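Local coordinates for hypothetical protein PH1320 (Pyrococcus horikoshii, PDB 2E87) that binds GDP in an Obg-type G domain and is probably a Nog1-related GTP-binding protein, its cellular role being unknown, at residues T10-A14 against L147-N151; K20-A25 against T52-V57; L61-L65 against I98-I102; L225-S230 against L270-V274. All blocks are in the same frame, centred on the assembly; numbering follows the deposited sequence.

In the fold
Interactions 1, 2 and 3 belong to the N-terminal helical bundle, whereas interaction 4 lies in the GDP-bound G domain, on the opposite side of the chain's centre. Interactions 1 and 3 have centres about 11 Å apart and share one apolar core: Leu150 CD1 meets Ile98 CD1 at 3.3 Å, and Leu147 CD2 meets Leu61 CD2 at 3.9 Å. Interaction 2 shares helix 38-67 with interaction 3 (centres about 15 Å apart) and touches interaction 1 (Leu12 CD1 to Lys20 CD, 3.9 Å). Interactions 2 and 3 are nested within the loop interaction 1 closes. Interaction 4 is centred 39 to 56 Å from the others; its Asp226 side chain is about 7 Å from GDP.

Interaction 1: residues T10-A14 against L147-N151; sequences TVLTA and LRYLN
Residues 10-13 are extended, Ala14 begins helix 14-30, and the segment runs antiparallel to the turn 147-151 of helix 144-156, with Val11 CA 5.4 Å from Asn151 CA and Thr13 CA 6.1 Å from Leu147 CA. Thr10 brushes the helix at its edge, its CG2 3.6 Å from Asn151 OD1. Val11 N donates a hydrogen bond to the same OD1 of Asn151 (3.0 Å). The Val11 side chain, rotamer t, points at the helix: CG1 packs on Leu147 CD2 at 3.4 Å and CG2 on Leu150 CB at 4.1 Å, both leucines being mt. The side chain of Leu12 turns away, yet its carbonyl O rests 3.4 Å from Leu147 CD1. Thr13, chi1 p, is the N-cap: its OG1 caps a backbone N of the first turn, just past the segment, while Thr13 N bonds to the Glu16 side chain, consistent with a capping box. Its CG2 lies over one face of the Arg148 guanidinium, 3.6 Å from NH2, and a water accepts from Arg148 NH2 (3.3 Å) and bonds weakly to Thr13 OG1 (3.4 Å). Arg148 is salt-bridged to Asp144, which also accepts from Ala14 N. The extended residues before the helix are thus held by one hydrogen bond, from Val11 N to the Asn151 side-chain amide oxygen, and by valine-leucine packing, while the charged end of Arg148 stays at the solvated margin.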
# COMPACT_ATOMS: atom_id res chain seq x y z
N THR A 10 -3.65 6.07 -15.30
CA THR A 10 -2.47 6.80 -15.70
C THR A 10 -2.92 8.27 -15.72
O THR A 10 -3.99 8.59 -16.24
CB THR A 10 -2.00 6.34 -17.09
OG1 THR A 10 -1.44 5.03 -16.98
CG2 THR A 10 -0.96 7.29 -17.65
N VAL A 11 -2.12 9.13 -15.11
CA VAL A 11 -2.43 10.55 -15.04
C VAL A 11 -1.86 11.27 -16.25
O VAL A 11 -0.67 11.17 -16.52
CB VAL A 11 -1.83 11.19 -13.78
CG1 VAL A 11 -2.04 12.66 -13.79
CG2 VAL A 11 -2.45 10.58 -12.54
N LEU A 12 -2.71 11.99 -16.98
CA LEU A 12 -2.25 12.75 -18.13
C LEU A 12 -1.43 13.97 -17.68
O LEU A 12 -1.70 14.53 -16.63
CB LEU A 12 -3.44 13.22 -18.96
CG LEU A 12 -4.25 12.20 -19.77
CD1 LEU A 12 -5.08 12.93 -20.83
CD2 LEU A 12 -3.32 11.22 -20.46
N THR A 13 -0.44 14.37 -18.47
CA THR A 13 0.36 15.55 -18.12
C THR A 13 -0.44 16.81 -18.46
O THR A 13 -1.42 16.75 -19.22
CB THR A 13 1.72 15.60 -18.89
OG1 THR A 13 1.48 15.78 -20.29
CG2 THR A 13 2.50 14.33 -18.68
N ALA A 14 -0.04 17.95 -17.90
CA ALA A 14 -0.75 19.19 -18.18
C ALA A 14 -0.93 19.38 -19.71
O ALA A 14 -2.02 19.67 -20.18
CB ALA A 14 -0.00 20.37 -17.57
N LEU A 147 1.06 16.25 -11.25
CA LEU A 147 0.52 15.19 -12.08
C LEU A 147 1.63 14.22 -12.46
O LEU A 147 1.45 13.00 -12.42
CB LEU A 147 -0.10 15.76 -13.35
CG LEU A 147 -1.33 16.65 -13.20
CD1 LEU A 147 -1.64 17.25 -14.57
CD2 LEU A 147 -2.53 15.85 -12.66
N ARG A 148 2.78 14.76 -12.81
CA ARG A 148 3.90 13.94 -13.20
C ARG A 148 4.32 13.06 -12.02
O ARG A 148 4.57 11.87 -12.19
CB ARG A 148 5.03 14.82 -13.69
CG ARG A 148 4.75 15.33 -15.10
CD ARG A 148 5.64 16.48 -15.51
NE ARG A 148 5.35 16.84 -16.89
CZ ARG A 148 5.70 16.11 -17.94
NH1 ARG A 148 6.37 14.98 -17.77
NH2 ARG A 148 5.34 16.48 -19.15
N TYR A 149 4.35 13.64 -10.83
CA TYR A 149 4.70 12.86 -9.64
C TYR A 149 3.65 11.76 -9.40
O TYR A 149 4.01 10.63 -9.09
CB TYR A 149 4.77 13.77 -8.41
CG TYR A 149 4.54 13.03 -7.10
CD1 TYR A 149 5.56 12.28 -6.50
CD2 TYR A 149 3.28 13.07 -6.47
CE1 TYR A 149 5.33 11.58 -5.30
CE2 TYR A 149 3.04 12.37 -5.28
CZ TYR A 149 4.07 11.63 -4.70
OH TYR A 149 3.81 10.93 -3.55
N LEU A 150 2.37 12.08 -9.53
CA LEU A 150 1.33 11.07 -9.29
C LEU A 150 1.47 9.89 -10.25
O LEU A 150 1.15 8.75 -9.91
CB LEU A 150 -0.07 11.68 -9.43
CG LEU A 150 -0.48 12.51 -8.23
CD1 LEU A 150 -1.75 13.27 -8.54
CD2 LEU A 150 -0.68 11.61 -7.01
N ASN A 151 1.97 10.15 -11.45
CA ASN A 151 2.11 9.08 -12.41
C ASN A 151 3.27 8.16 -12.05
O ASN A 151 3.20 6.95 -12.32
CB ASN A 151 2.28 9.66 -13.80
CG ASN A 151 1.64 8.80 -14.85
OD1 ASN A 151 0.63 8.15 -14.59
ND2 ASN A 151 2.19 8.82 -16.04
O HOH W 1 2.97 18.70 -19.34

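Interaction 2: residues K20-A25 against T52-V57; sequences KAFRRA and TVSNVV
Two helical turns, 20-25 of helix 14-30 and 52-57 of helix 38-67, cross at 137° between their N-to-C directions (signed angle 137°), broadly antiparallel, with the axes only 8.3 Å apart at closest approach. The close approach is consistent with the small side chains of Ala21 and Ala25 on helix 14-30; Ala21 CA is 4.9 Å from Val53 CA, and Ala25 CA is 5.3 Å from Thr52 CA. The methyl of Ala21 is a low bump seated in a hollow walled by three valines, all in rotamer t, with CB 4.1 Å from Val53 CG1, 4.0 Å from Val56 CG1 and 3.7 Å from Val57 CG2. In return, Val56 projects between Lys20, Ala21 and Arg24: its CG1 lies 4.2 Å from Lys20 CG and 3.7 Å from Ala21 CA, and its CG2 lies 3.8 Å from Arg24 CG. Val53 CG2 fills a second depression, 4.0 Å from Phe22 CD2 and 3.8 Å from Ala25 CB. At the far end Thr52, chi1 m, lays CG2 on the backbone, 3.7 Å from Arg24 O and 3.9 Å from Ala25 CA. No hydrogen bond spans the two segments. The Phe22 ring, whose CB leaves away from helix 38-67, stacks with Tyr133 of helix 122-142, which also packs against Ala25 and Val53. Consecutive helices packed this way form the alpha-helical hairpin that opens the bundle of the NOG1-type N-terminal domain.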
# COMPACT_ATOMS: atom_id res chain seq x y z
N LYS A 20 -5.94 17.45 -25.26
CA LYS A 20 -7.15 16.64 -25.33
C LYS A 20 -8.36 17.57 -25.26
O LYS A 20 -9.27 17.49 -26.07
CB LYS A 20 -7.19 15.65 -24.17
CG LYS A 20 -8.30 14.61 -24.25
CD LYS A 20 -8.27 13.71 -23.00
CE LYS A 20 -9.09 12.43 -23.18
NZ LYS A 20 -8.51 11.60 -24.29
N ALA A 21 -8.34 18.47 -24.28
CA ALA A 21 -9.43 19.40 -24.09
C ALA A 21 -9.64 20.38 -25.26
O ALA A 21 -10.77 20.59 -25.69
CB ALA A 21 -9.21 20.17 -22.80
N PHE A 22 -8.56 20.98 -25.77
CA PHE A 22 -8.72 21.91 -26.88
C PHE A 22 -9.21 21.15 -28.11
O PHE A 22 -10.13 21.58 -28.81
CB PHE A 22 -7.41 22.64 -27.18
CG PHE A 22 -6.99 23.63 -26.13
CD1 PHE A 22 -5.83 24.39 -26.31
CD2 PHE A 22 -7.74 23.82 -24.97
CE1 PHE A 22 -5.43 25.33 -25.35
CE2 PHE A 22 -7.36 24.75 -24.01
CZ PHE A 22 -6.20 25.51 -24.20
N ARG A 23 -8.59 20.00 -28.36
CA ARG A 23 -8.96 19.17 -29.50
C ARG A 23 -10.45 18.83 -29.44
O ARG A 23 -11.15 18.94 -30.45
CB ARG A 23 -8.15 17.88 -29.52
CG ARG A 23 -7.84 17.35 -30.92
CD ARG A 23 -7.42 15.88 -30.93
NE ARG A 23 -6.40 15.57 -29.92
CZ ARG A 23 -6.61 14.79 -28.86
NH1 ARG A 23 -7.79 14.22 -28.65
NH2 ARG A 23 -5.61 14.57 -28.00
N ARG A 24 -10.94 18.44 -28.27
CA ARG A 24 -12.34 18.07 -28.13
C ARG A 24 -13.25 19.27 -28.30
O ARG A 24 -14.39 19.14 -28.74
CB ARG A 24 -12.60 17.42 -26.77
CG ARG A 24 -13.93 16.69 -26.70
CD ARG A 24 -13.77 15.21 -27.03
NE ARG A 24 -13.71 14.38 -25.83
CZ ARG A 24 -12.75 13.50 -25.58
NH1 ARG A 24 -11.76 13.32 -26.45
NH2 ARG A 24 -12.77 12.79 -24.45
N ALA A 25 -12.75 20.44 -27.93
CA ALA A 25 -13.54 21.66 -28.05
C ALA A 25 -13.61 22.06 -29.52
O ALA A 25 -14.62 22.55 -30.00
CB ALA A 25 -12.91 22.77 -27.21
N THR A 52 -16.89 22.72 -23.06
CA THR A 52 -16.26 21.47 -23.45
C THR A 52 -14.86 21.38 -22.83
O THR A 52 -14.47 20.33 -22.33
CB THR A 52 -16.19 21.34 -24.99
OG1 THR A 52 -17.48 21.57 -25.55
CG2 THR A 52 -15.73 19.94 -25.39
N VAL A 53 -14.10 22.47 -22.86
CA VAL A 53 -12.77 22.43 -22.26
C VAL A 53 -12.92 22.17 -20.79
O VAL A 53 -12.23 21.34 -20.22
CB VAL A 53 -12.01 23.76 -22.43
CG1 VAL A 53 -10.76 23.77 -21.52
CG2 VAL A 53 -11.63 23.94 -23.88
N SER A 54 -13.85 22.87 -20.16
CA SER A 54 -14.08 22.70 -18.74
C SER A 54 -14.44 21.26 -18.37
O SER A 54 -13.90 20.70 -17.42
CB SER A 54 -15.17 23.64 -18.25
OG SER A 54 -15.32 23.54 -16.85
N ASN A 55 -15.34 20.66 -19.14
CA ASN A 55 -15.77 19.30 -18.85
C ASN A 55 -14.75 18.22 -19.11
O ASN A 55 -14.64 17.27 -18.34
CB ASN A 55 -17.04 18.95 -19.63
CG ASN A 55 -18.27 19.32 -18.87
OD1 ASN A 55 -18.64 20.49 -18.81
ND2 ASN A 55 -18.90 18.33 -18.24
N VAL A 56 -14.01 18.36 -20.20
CA VAL A 56 -13.01 17.37 -20.52
C VAL A 56 -11.91 17.36 -19.47
O VAL A 56 -11.48 16.31 -19.03
CB VAL A 56 -12.45 17.62 -21.93
CG1 VAL A 56 -11.21 16.77 -22.17
CG2 VAL A 56 -13.51 17.27 -22.94
N VAL A 57 -11.46 18.55 -19.07
CA VAL A 57 -10.41 18.63 -18.07
C VAL A 57 -10.90 18.10 -16.72
O VAL A 57 -10.24 17.27 -16.10
CB VAL A 57 -9.92 20.08 -17.87
CG1 VAL A 57 -9.05 20.16 -16.64
CG2 VAL A 57 -9.17 20.54 -19.10

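Interaction 3: residues L61-L65 against I98-I102; sequences LRKVL and IDWAI
Ile102, Ile98 and Leu61 give up the most surface where turn 61-65 of helix 38-67 meets turn 98-102 of helix 88-117. The two turns run broadly antiparallel, at 144° between N-to-C directions (signed crossing -144°), and their axes approach to 9.6 Å; Leu61 CA lies 6.5 Å from Ile98 CA and Leu65 CA 7.6 Å from Asp99 CA. All three principal residues, like Leu65, are in rotamer mt. Ile102 inserts between Leu61, Arg62 and Leu65: its CG1 is 3.8 Å from Leu61 CB, while its CD1 is 3.6 Å from both Arg62 N and Leu65 CD1. One turn earlier, Ile98 spreads over the other helix, with CG2 3.9 Å from Leu61 CB and 3.7 Å from Leu65 CD2, and CD1 3.7 Å from Val64 CG1. Leu61 thus touches both isoleucines, and its CD1 also reaches Ala101 CB at 4.2 Å. Its side chain continues onto Leu140 of helix 122-142 and Leu147 of helix 144-156, which places the contact in the core of the helical bundle. Around the margin, Arg62 NH2 lies 3.7 Å from Ile102 CG2, and Asp99 is salt-bridged to Arg103 on its own helix. With no hydrogen bond or salt bridge across the segments, the helices are joined here by the burial of branched aliphatic side chains and by van der Waals contact.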
# COMPACT_ATOMS: atom_id res chain seq x y z
N LEU A 61 -9.41 14.75 -14.69
CA LEU A 61 -8.84 14.93 -13.36
C LEU A 61 -9.66 14.23 -12.28
O LEU A 61 -9.10 13.54 -11.43
CB LEU A 61 -8.70 16.42 -13.03
CG LEU A 61 -7.70 17.19 -13.88
CD1 LEU A 61 -7.83 18.65 -13.53
CD2 LEU A 61 -6.25 16.69 -13.65
N ARG A 62 -10.98 14.41 -12.31
CA ARG A 62 -11.86 13.82 -11.32
C ARG A 62 -11.75 12.30 -11.28
O ARG A 62 -11.98 11.69 -10.23
CB ARG A 62 -13.30 14.22 -11.59
CG ARG A 62 -14.26 13.85 -10.49
CD ARG A 62 -15.66 14.36 -10.79
NE ARG A 62 -15.83 15.76 -10.41
CZ ARG A 62 -16.10 16.75 -11.27
NH1 ARG A 62 -16.22 16.48 -12.57
NH2 ARG A 62 -16.27 17.99 -10.82
N LYS A 63 -11.42 11.70 -12.42
CA LYS A 63 -11.26 10.25 -12.52
C LYS A 63 -10.11 9.80 -11.64
O LYS A 63 -10.14 8.70 -11.09
CB LYS A 63 -10.99 9.83 -13.97
CG LYS A 63 -10.46 8.41 -14.12
CD LYS A 63 -10.09 8.04 -15.57
CE LYS A 63 -11.30 7.67 -16.43
NZ LYS A 63 -10.93 7.14 -17.79
N VAL A 64 -9.08 10.64 -11.52
CA VAL A 64 -7.92 10.34 -10.68
C VAL A 64 -8.29 10.32 -9.20
O VAL A 64 -7.86 9.44 -8.44
CB VAL A 64 -6.81 11.40 -10.86
CG1 VAL A 64 -5.62 11.05 -10.02
CG2 VAL A 64 -6.41 11.51 -12.33
N LEU A 65 -9.07 11.30 -8.78
CA LEU A 65 -9.50 11.40 -7.40
C LEU A 65 -10.46 10.28 -7.02
O LEU A 65 -10.45 9.80 -5.88
CB LEU A 65 -10.20 12.73 -7.13
CG LEU A 65 -9.47 14.04 -7.42
CD1 LEU A 65 -10.40 15.21 -7.13
CD2 LEU A 65 -8.21 14.12 -6.57
N ILE A 98 -4.95 18.47 -7.44
CA ILE A 98 -5.89 18.09 -8.48
C ILE A 98 -7.28 18.64 -8.14
O ILE A 98 -7.92 19.29 -8.96
CB ILE A 98 -5.92 16.55 -8.63
CG1 ILE A 98 -4.60 16.08 -9.24
CG2 ILE A 98 -7.06 16.13 -9.50
CD1 ILE A 98 -4.56 14.59 -9.59
N ASP A 99 -7.73 18.42 -6.91
CA ASP A 99 -9.02 18.91 -6.46
C ASP A 99 -9.10 20.42 -6.60
O ASP A 99 -10.12 20.98 -7.02
CB ASP A 99 -9.25 18.51 -4.99
CG ASP A 99 -10.47 19.18 -4.38
OD1 ASP A 99 -10.34 20.32 -3.89
OD2 ASP A 99 -11.56 18.57 -4.40
N TRP A 100 -8.00 21.10 -6.26
CA TRP A 100 -7.95 22.54 -6.38
C TRP A 100 -8.17 22.94 -7.84
O TRP A 100 -8.96 23.84 -8.13
CB TRP A 100 -6.59 23.05 -5.87
CG TRP A 100 -6.35 24.50 -6.20
CD1 TRP A 100 -6.84 25.58 -5.53
CD2 TRP A 100 -5.63 25.01 -7.33
NE1 TRP A 100 -6.48 26.74 -6.18
CE2 TRP A 100 -5.74 26.42 -7.29
CE3 TRP A 100 -4.92 24.42 -8.38
CZ2 TRP A 100 -5.16 27.24 -8.26
CZ3 TRP A 100 -4.34 25.24 -9.35
CH2 TRP A 100 -4.47 26.64 -9.28
N ALA A 101 -7.47 22.28 -8.76
CA ALA A 101 -7.58 22.60 -10.19
C ALA A 101 -9.00 22.40 -10.71
O ALA A 101 -9.52 23.23 -11.47
CB ALA A 101 -6.59 21.74 -10.98
N ILE A 102 -9.64 21.32 -10.28
CA ILE A 102 -11.01 21.02 -10.69
C ILE A 102 -11.93 22.14 -10.24
O ILE A 102 -12.80 22.59 -10.99
CB ILE A 102 -11.50 19.71 -10.06
CG1 ILE A 102 -10.74 18.54 -10.67
CG2 ILE A 102 -12.99 19.55 -10.29
CD1 ILE A 102 -11.11 17.20 -10.10

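Interaction 4: residues L225-S230 against L270-V274; sequences LDRPIS and LFEEV
Glu273, reaching out from helix 264-277 with chi1 and chi2 both t, brings its carboxylate up to the backbone N-H groups of Ile229 and Ser230, alongside Pro228. Ile229 N donates to Glu273 OE1 at a very short 2.4 Å, and Ser230 OG to Glu273 OE2 at 3.1 Å; Ser230 N adds a weak bond to the same OE2 (3.4 Å), although Ser230 is poorly ordered. The 225-230 segment has no regular secondary structure and passes Leu270 at Pro228 (CA to CA 6.2 Å) and Val274 at Leu225 (7.2 Å). By sequence and topology it follows the DxxG (G3) motif that ends at Gly223, and so probably corresponds to switch II, as in other P-loop G domains. Asp226 bonds back to Gly223 N, forms a salt bridge with Arg227 (Asp226 OD2 to Arg227 NE, 2.6 Å), and lies with its side chain about 4 Å from that of the GDP-binding Lys180. Leu270, rotamer tp, packs on the main chain, with CD1 3.4 Å from Arg227 C and CD2 3.8 Å from Asp226 C. Val274 CG2 meets Leu225 CD2 at 4.1 Å and Ile229 CD1 at 4.4 Å, and Leu225 runs on against Val171 and Ala173 of the central sheet.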
# COMPACT_ATOMS: atom_id res chain seq x y z
N LEU A 225 14.01 -8.69 9.50
CA LEU A 225 14.17 -8.97 10.91
C LEU A 225 15.29 -9.96 11.15
O LEU A 225 15.24 -10.76 12.09
CB LEU A 225 12.86 -9.48 11.51
CG LEU A 225 11.76 -8.42 11.59
CD1 LEU A 225 10.50 -9.04 12.15
CD2 LEU A 225 12.21 -7.26 12.48
N ASP A 226 16.31 -9.88 10.30
CA ASP A 226 17.46 -10.77 10.38
C ASP A 226 18.75 -9.99 10.60
O ASP A 226 19.84 -10.49 10.33
CB ASP A 226 17.58 -11.59 9.09
CG ASP A 226 17.81 -10.73 7.88
OD1 ASP A 226 17.98 -11.29 6.77
OD2 ASP A 226 17.82 -9.50 8.04
N ARG A 227 18.61 -8.76 11.07
CA ARG A 227 19.77 -7.92 11.34
C ARG A 227 19.38 -6.73 12.21
O ARG A 227 18.22 -6.33 12.25
CB ARG A 227 20.38 -7.44 10.04
CG ARG A 227 19.51 -6.52 9.25
CD ARG A 227 19.89 -6.58 7.80
NE ARG A 227 19.79 -7.95 7.30
CZ ARG A 227 19.95 -8.31 6.04
NH1 ARG A 227 20.21 -7.38 5.11
NH2 ARG A 227 19.84 -9.58 5.69
N PRO A 228 20.35 -6.15 12.93
CA PRO A 228 20.11 -5.00 13.80
C PRO A 228 19.26 -3.95 13.10
O PRO A 228 19.60 -3.51 12.00
CB PRO A 228 21.52 -4.51 14.11
CG PRO A 228 22.30 -5.75 14.12
CD PRO A 228 21.79 -6.47 12.90
N ILE A 229 18.16 -3.57 13.73
CA ILE A 229 17.25 -2.56 13.18
C ILE A 229 17.91 -1.20 13.36
O ILE A 229 17.79 -0.33 12.49
CB ILE A 229 15.88 -2.57 13.91
CG1 ILE A 229 15.30 -3.99 13.92
CG2 ILE A 229 14.90 -1.64 13.21
CD1 ILE A 229 14.03 -4.14 14.73
N SER A 230 18.60 -1.02 14.48
CA SER A 230 19.29 0.23 14.80
C SER A 230 20.26 0.68 13.70
O SER A 230 20.33 1.86 13.38
CB SER A 230 20.06 0.07 16.10
OG SER A 230 19.18 -0.23 17.16
N LEU A 270 20.02 -9.80 18.87
CA LEU A 270 19.02 -9.52 17.86
C LEU A 270 17.63 -9.80 18.41
O LEU A 270 16.71 -9.01 18.22
CB LEU A 270 19.25 -10.36 16.60
CG LEU A 270 18.36 -9.95 15.43
CD1 LEU A 270 18.66 -8.51 15.04
CD2 LEU A 270 18.59 -10.88 14.25
N PHE A 271 17.48 -10.93 19.10
CA PHE A 271 16.19 -11.26 19.66
C PHE A 271 15.69 -10.12 20.56
O PHE A 271 14.53 -9.73 20.50
CB PHE A 271 16.26 -12.54 20.48
CG PHE A 271 15.11 -12.71 21.42
CD1 PHE A 271 13.89 -13.18 20.96
CD2 PHE A 271 15.22 -12.32 22.74
CE1 PHE A 271 12.79 -13.25 21.80
CE2 PHE A 271 14.12 -12.38 23.60
CZ PHE A 271 12.90 -12.85 23.13
N GLU A 272 16.58 -9.59 21.40
CA GLU A 272 16.20 -8.52 22.32
C GLU A 272 15.81 -7.23 21.59
O GLU A 272 14.89 -6.54 21.99
CB GLU A 272 17.33 -8.27 23.32
CG GLU A 272 17.78 -9.53 24.02
CD GLU A 272 18.88 -9.30 25.04
OE1 GLU A 272 19.92 -8.70 24.68
OE2 GLU A 272 18.69 -9.73 26.20
N GLU A 273 16.53 -6.92 20.52
CA GLU A 273 16.21 -5.73 19.75
C GLU A 273 14.86 -5.91 19.04
O GLU A 273 14.06 -4.99 18.98
CB GLU A 273 17.30 -5.47 18.71
CG GLU A 273 17.32 -4.04 18.25
CD GLU A 273 18.03 -3.88 16.93
OE1 GLU A 273 17.45 -4.27 15.90
OE2 GLU A 273 19.17 -3.37 16.93
N VAL A 274 14.60 -7.11 18.52
CA VAL A 274 13.34 -7.37 17.83
C VAL A 274 12.18 -7.49 18.81
O VAL A 274 11.07 -7.02 18.55
CB VAL A 274 13.44 -8.66 16.97
CG1 VAL A 274 12.08 -9.06 16.42
CG2 VAL A 274 14.39 -8.43 15.81